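PDB 3TZG: DUF4595 domain-containing protein from Bacteroides vulgatus, which is of unknown function but folds as a porin-like antiparallel beta barrel with a short helix packed inside it. Local coordinates for residues 173-178 against 199-204; 106-111 against 185-190. One frame throughout, in Å; residues are numbered along the deposited sequence.

Contact 1 (173-178 against 199-204); sequences AYVIDY and ALPNDI
Val175 and Pro201 reach toward each other through their apolar ends. Methyl CG2 of Val175 meets the outer carbons of the proline ring, lying 3.7 Å from Pro201 CG and 3.9 Å from Pro201 CD. The valine is rotated with CG1 opposite the carbonyl carbon (chi1 -63°), which leaves CG2 between the backbone N and that carbonyl carbon, facing the proline. Ile204, farther along the same segment as the proline, adds its end methyl CD1, 4.4 Å from Val175 CB and 3.9 Å from Val175 O, so it packs against both the side chain and the backbone of the valine. Tyr157, of the neighbouring strand 150-158, packs on both Pro201 and Ile204, while Ile231 and Val233 back Val175. Farther out, the turn between Pro201 and Ile204 is fastened by polar groups: Asn202 ND2 donates to Asp203 OD2 over 2.7 Å, on the anti side of the carboxylate and 26° out of its plane, and is bonded to Asn158 OD1 as well. Asp203 OD1 is held in turn by His218 ND1. Segment 173-178 thus sets the buried Val175 against the break in strand 199-208, an example of a barrel wall receiving a chain segment that fills its interior.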
# COMPACT_ATOMS: atom_id res chain seq x y z
N ALA A 173 1.46 0.65 -5.46
CA ALA A 173 0.69 0.66 -4.21
C ALA A 173 -0.76 0.24 -4.45
O ALA A 173 -1.42 -0.21 -3.53
CB ALA A 173 0.73 2.04 -3.59
N TYR A 174 -1.26 0.40 -5.69
CA TYR A 174 -2.63 0.04 -6.00
C TYR A 174 -2.76 -1.45 -6.29
O TYR A 174 -3.90 -1.92 -6.35
CB TYR A 174 -3.17 0.88 -7.17
CG TYR A 174 -3.46 2.32 -6.80
CD1 TYR A 174 -4.54 2.65 -5.98
CD2 TYR A 174 -2.62 3.35 -7.21
CE1 TYR A 174 -4.77 3.96 -5.58
CE2 TYR A 174 -2.84 4.67 -6.81
CZ TYR A 174 -3.92 4.97 -6.00
OH TYR A 174 -4.20 6.28 -5.62
N VAL A 175 -1.63 -2.21 -6.41
CA VAL A 175 -1.69 -3.66 -6.70
C VAL A 175 -0.85 -4.55 -5.72
O VAL A 175 -1.11 -5.75 -5.64
CB VAL A 175 -1.24 -3.99 -8.14
CG1 VAL A 175 -2.16 -3.36 -9.17
CG2 VAL A 175 0.21 -3.61 -8.40
N ILE A 176 0.16 -3.99 -5.04
CA ILE A 176 1.00 -4.85 -4.18
C ILE A 176 0.33 -5.10 -2.81
O ILE A 176 -0.72 -4.50 -2.49
CB ILE A 176 2.46 -4.35 -4.01
CG1 ILE A 176 2.52 -3.08 -3.15
CG2 ILE A 176 3.08 -4.19 -5.42
CD1 ILE A 176 3.86 -2.51 -2.92
N ASP A 177 0.91 -6.09 -2.09
CA ASP A 177 0.51 -6.68 -0.80
C ASP A 177 1.04 -5.88 0.34
O ASP A 177 2.26 -5.83 0.52
CB ASP A 177 1.10 -8.10 -0.74
CG ASP A 177 0.25 -9.12 -0.05
OD1 ASP A 177 -0.61 -9.73 -0.72
OD2 ASP A 177 0.48 -9.37 1.15
N TYR A 178 0.17 -5.28 1.15
CA TYR A 178 0.56 -4.49 2.34
C TYR A 178 -0.50 -4.65 3.45
O TYR A 178 -1.63 -5.10 3.20
CB TYR A 178 0.79 -3.00 1.98
CG TYR A 178 -0.41 -2.36 1.33
CD1 TYR A 178 -1.49 -1.94 2.09
CD2 TYR A 178 -0.49 -2.23 -0.05
CE1 TYR A 178 -2.65 -1.45 1.49
CE2 TYR A 178 -1.62 -1.69 -0.65
CZ TYR A 178 -2.70 -1.30 0.12
OH TYR A 178 -3.83 -0.77 -0.46
N ALA A 199 8.26 0.08 -12.68
CA ALA A 199 7.69 -1.19 -13.16
C ALA A 199 6.31 -1.48 -12.57
O ALA A 199 6.06 -1.11 -11.43
CB ALA A 199 8.63 -2.33 -12.81
N LEU A 200 5.45 -2.20 -13.32
CA LEU A 200 4.13 -2.67 -12.87
C LEU A 200 3.99 -4.17 -13.11
O LEU A 200 4.29 -4.62 -14.22
CB LEU A 200 2.97 -1.92 -13.55
CG LEU A 200 2.74 -0.48 -13.11
CD1 LEU A 200 1.73 0.23 -14.04
CD2 LEU A 200 2.36 -0.41 -11.65
N PRO A 201 3.55 -4.99 -12.11
CA PRO A 201 3.43 -6.42 -12.36
C PRO A 201 2.25 -6.75 -13.28
O PRO A 201 1.18 -6.16 -13.15
CB PRO A 201 3.22 -7.00 -10.96
CG PRO A 201 2.52 -5.92 -10.21
CD PRO A 201 3.12 -4.65 -10.74
N ASN A 202 2.45 -7.66 -14.24
CA ASN A 202 1.38 -8.08 -15.14
C ASN A 202 0.55 -9.21 -14.51
O ASN A 202 -0.64 -9.30 -14.78
CB ASN A 202 1.90 -8.49 -16.50
CG ASN A 202 3.07 -9.41 -16.50
OD1 ASN A 202 4.23 -8.99 -16.46
ND2 ASN A 202 2.81 -10.66 -16.72
N ASP A 203 1.16 -10.02 -13.65
CA ASP A 203 0.49 -11.14 -12.98
C ASP A 203 0.96 -11.29 -11.52
O ASP A 203 2.10 -10.93 -11.19
CB ASP A 203 0.72 -12.45 -13.75
CG ASP A 203 0.01 -12.42 -15.11
OD1 ASP A 203 -1.24 -12.57 -15.14
OD2 ASP A 203 0.69 -12.19 -16.14
N ILE A 204 0.05 -11.73 -10.65
CA ILE A 204 0.28 -11.93 -9.21
C ILE A 204 -0.25 -13.30 -8.79
O ILE A 204 -1.36 -13.67 -9.20
CB ILE A 204 -0.37 -10.80 -8.34
CG1 ILE A 204 -0.13 -9.39 -8.94
CG2 ILE A 204 0.08 -10.92 -6.85
CD1 ILE A 204 -1.04 -8.39 -8.55

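Contact 2 (106-111 against 185-190); sequences IFINSD and FYFLLN
Ile108 meets Tyr186 and Phe187 where helix 181-188, lodged within the antiparallel barrel, faces strand 105-114. The principle illustrated is that long side chains can bridge a wide backbone gap: the CA atoms of Ile108 and Tyr186 are 10.7 Å apart. The tight part centres on one methyl. Ile108 extends fully (chi2 179°), which carries CD1 to the two aromatic rings, 3.9 Å from Phe187 CZ and 4.1 Å from Tyr186 CE2, with an oblique approach to both. The rings also brace each other, Tyr186 CD2 standing 3.7 Å above the plane of Phe187 and over its centre. Tyr99 stacks on Tyr186, and Tyr128 meets Phe187 with the planes at about 45°, so residues of the barrel wall extend the aromatic packing.

Toward Ile106 the contact is sparser: its branch methyl CG2 meets only the end of Tyr186, 3.7 Å from OH, and that buried oxygen has its polar partner in the hydroxyl of Tyr101. Strand alternation sends Phe107, Asn109 and Asp111 to the other side of the wall, where they are partly exposed, whereas Ile106 and Ile108 are buried against the helix. At the end of segment 185-190 the helix closes. Leu189 N still makes an ordinary helical bond to Phe185 O; Asn190, with its positive phi of 52°, then completes a Schellman motif in part through Asn190 N to Phe187 O at 3.0 Å, an oxygen that Asn170 ND2 also engages.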
# COMPACT_ATOMS: atom_id res chain seq x y z
N ILE A 106 13.06 -4.99 2.45
CA ILE A 106 12.35 -4.18 3.45
C ILE A 106 11.60 -5.07 4.39
O ILE A 106 10.78 -5.89 3.97
CB ILE A 106 11.38 -3.15 2.81
CG1 ILE A 106 12.06 -2.30 1.71
CG2 ILE A 106 10.72 -2.25 3.86
CD1 ILE A 106 11.10 -1.49 0.87
N PHE A 107 11.85 -4.87 5.69
CA PHE A 107 11.17 -5.55 6.79
C PHE A 107 10.20 -4.58 7.39
O PHE A 107 10.60 -3.47 7.75
CB PHE A 107 12.18 -6.06 7.84
CG PHE A 107 13.15 -7.09 7.31
CD1 PHE A 107 14.32 -6.70 6.68
CD2 PHE A 107 12.85 -8.45 7.38
CE1 PHE A 107 15.19 -7.66 6.14
CE2 PHE A 107 13.71 -9.40 6.82
CZ PHE A 107 14.88 -9.00 6.22
N ILE A 108 8.91 -4.96 7.44
CA ILE A 108 7.88 -4.14 8.07
C ILE A 108 7.31 -4.95 9.23
O ILE A 108 6.83 -6.07 9.04
CB ILE A 108 6.79 -3.66 7.06
CG1 ILE A 108 7.44 -2.90 5.87
CG2 ILE A 108 5.75 -2.80 7.76
CD1 ILE A 108 6.54 -2.41 4.81
N ASN A 109 7.41 -4.43 10.44
CA ASN A 109 6.88 -5.13 11.62
C ASN A 109 5.93 -4.22 12.35
O ASN A 109 6.33 -3.10 12.72
CB ASN A 109 7.99 -5.62 12.54
CG ASN A 109 8.99 -6.51 11.83
OD1 ASN A 109 8.78 -7.71 11.67
ND2 ASN A 109 10.08 -5.93 11.34
N SER A 110 4.65 -4.66 12.50
CA SER A 110 3.58 -3.90 13.15
C SER A 110 2.98 -4.61 14.34
O SER A 110 2.79 -5.83 14.32
CB SER A 110 2.46 -3.59 12.18
OG SER A 110 2.91 -2.78 11.10
N ASP A 111 2.67 -3.84 15.37
CA ASP A 111 2.00 -4.32 16.57
C ASP A 111 0.77 -3.51 16.79
O ASP A 111 0.83 -2.27 16.78
CB ASP A 111 2.90 -4.32 17.80
CG ASP A 111 3.73 -5.56 17.86
OD1 ASP A 111 3.18 -6.62 18.19
OD2 ASP A 111 4.94 -5.49 17.51
N PHE A 185 -0.07 4.33 1.86
CA PHE A 185 0.57 5.63 1.74
C PHE A 185 2.11 5.52 1.81
O PHE A 185 2.80 6.21 1.04
CB PHE A 185 0.06 6.58 2.81
CG PHE A 185 -1.32 7.09 2.47
CD1 PHE A 185 -1.54 7.81 1.30
CD2 PHE A 185 -2.41 6.82 3.30
CE1 PHE A 185 -2.83 8.25 0.97
CE2 PHE A 185 -3.69 7.27 2.96
CZ PHE A 185 -3.89 7.98 1.80
N TYR A 186 2.63 4.61 2.65
CA TYR A 186 4.07 4.37 2.75
C TYR A 186 4.66 4.03 1.38
O TYR A 186 5.70 4.57 1.04
CB TYR A 186 4.37 3.25 3.75
CG TYR A 186 5.80 2.76 3.72
CD1 TYR A 186 6.79 3.40 4.47
CD2 TYR A 186 6.16 1.65 2.97
CE1 TYR A 186 8.10 2.93 4.48
CE2 TYR A 186 7.47 1.17 2.97
CZ TYR A 186 8.44 1.81 3.73
OH TYR A 186 9.72 1.34 3.73
N PHE A 187 4.00 3.14 0.60
CA PHE A 187 4.44 2.74 -0.74
C PHE A 187 4.10 3.80 -1.78
O PHE A 187 4.99 4.17 -2.56
CB PHE A 187 3.87 1.37 -1.17
CG PHE A 187 4.55 0.24 -0.43
CD1 PHE A 187 5.88 -0.09 -0.67
CD2 PHE A 187 3.88 -0.48 0.55
CE1 PHE A 187 6.52 -1.10 0.05
CE2 PHE A 187 4.53 -1.49 1.28
CZ PHE A 187 5.84 -1.79 1.01
N LEU A 188 2.84 4.32 -1.77
CA LEU A 188 2.35 5.33 -2.74
C LEU A 188 3.22 6.60 -2.75
O LEU A 188 3.46 7.15 -3.83
CB LEU A 188 0.89 5.73 -2.43
CG LEU A 188 0.18 6.69 -3.41
CD1 LEU A 188 -0.38 5.94 -4.60
CD2 LEU A 188 -0.94 7.43 -2.72
N LEU A 189 3.70 7.06 -1.57
CA LEU A 189 4.50 8.28 -1.44
C LEU A 189 6.00 7.97 -1.44
O LEU A 189 6.81 8.89 -1.24
CB LEU A 189 4.11 9.04 -0.14
CG LEU A 189 2.61 9.27 0.16
CD1 LEU A 189 2.44 10.21 1.32
CD2 LEU A 189 1.83 9.82 -1.05
N ASN A 190 6.38 6.69 -1.67
CA ASN A 190 7.75 6.17 -1.75
C ASN A 190 8.59 6.58 -0.50
O ASN A 190 9.73 7.06 -0.63
CB ASN A 190 8.46 6.64 -3.04
CG ASN A 190 9.68 5.82 -3.40
OD1 ASN A 190 9.73 4.60 -3.20
ND2 ASN A 190 10.69 6.48 -3.96

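How the contacts relate
Contacts 1 and 2 have centres about 15 Å apart and alternate along the chain, so the stretch that leaves strand 163-164, forms helix 181-188 and returns to the wall at 199-208 is held at two places. They also touch directly: Ile176 CD1 lies 3.8 Å from Phe187 CG, and Tyr174 CE2 lies 3.5 Å from Leu188 CD1, joining segment 173-178 to the helix. Tyr128 of strand 120-130 serves both, since its hydroxyl bonds to Asp177 O while its ring meets Phe187. Together the two contacts join the interior segment to separate parts of the barrel wall, packing that would be consistent with a filled rather than open interior here.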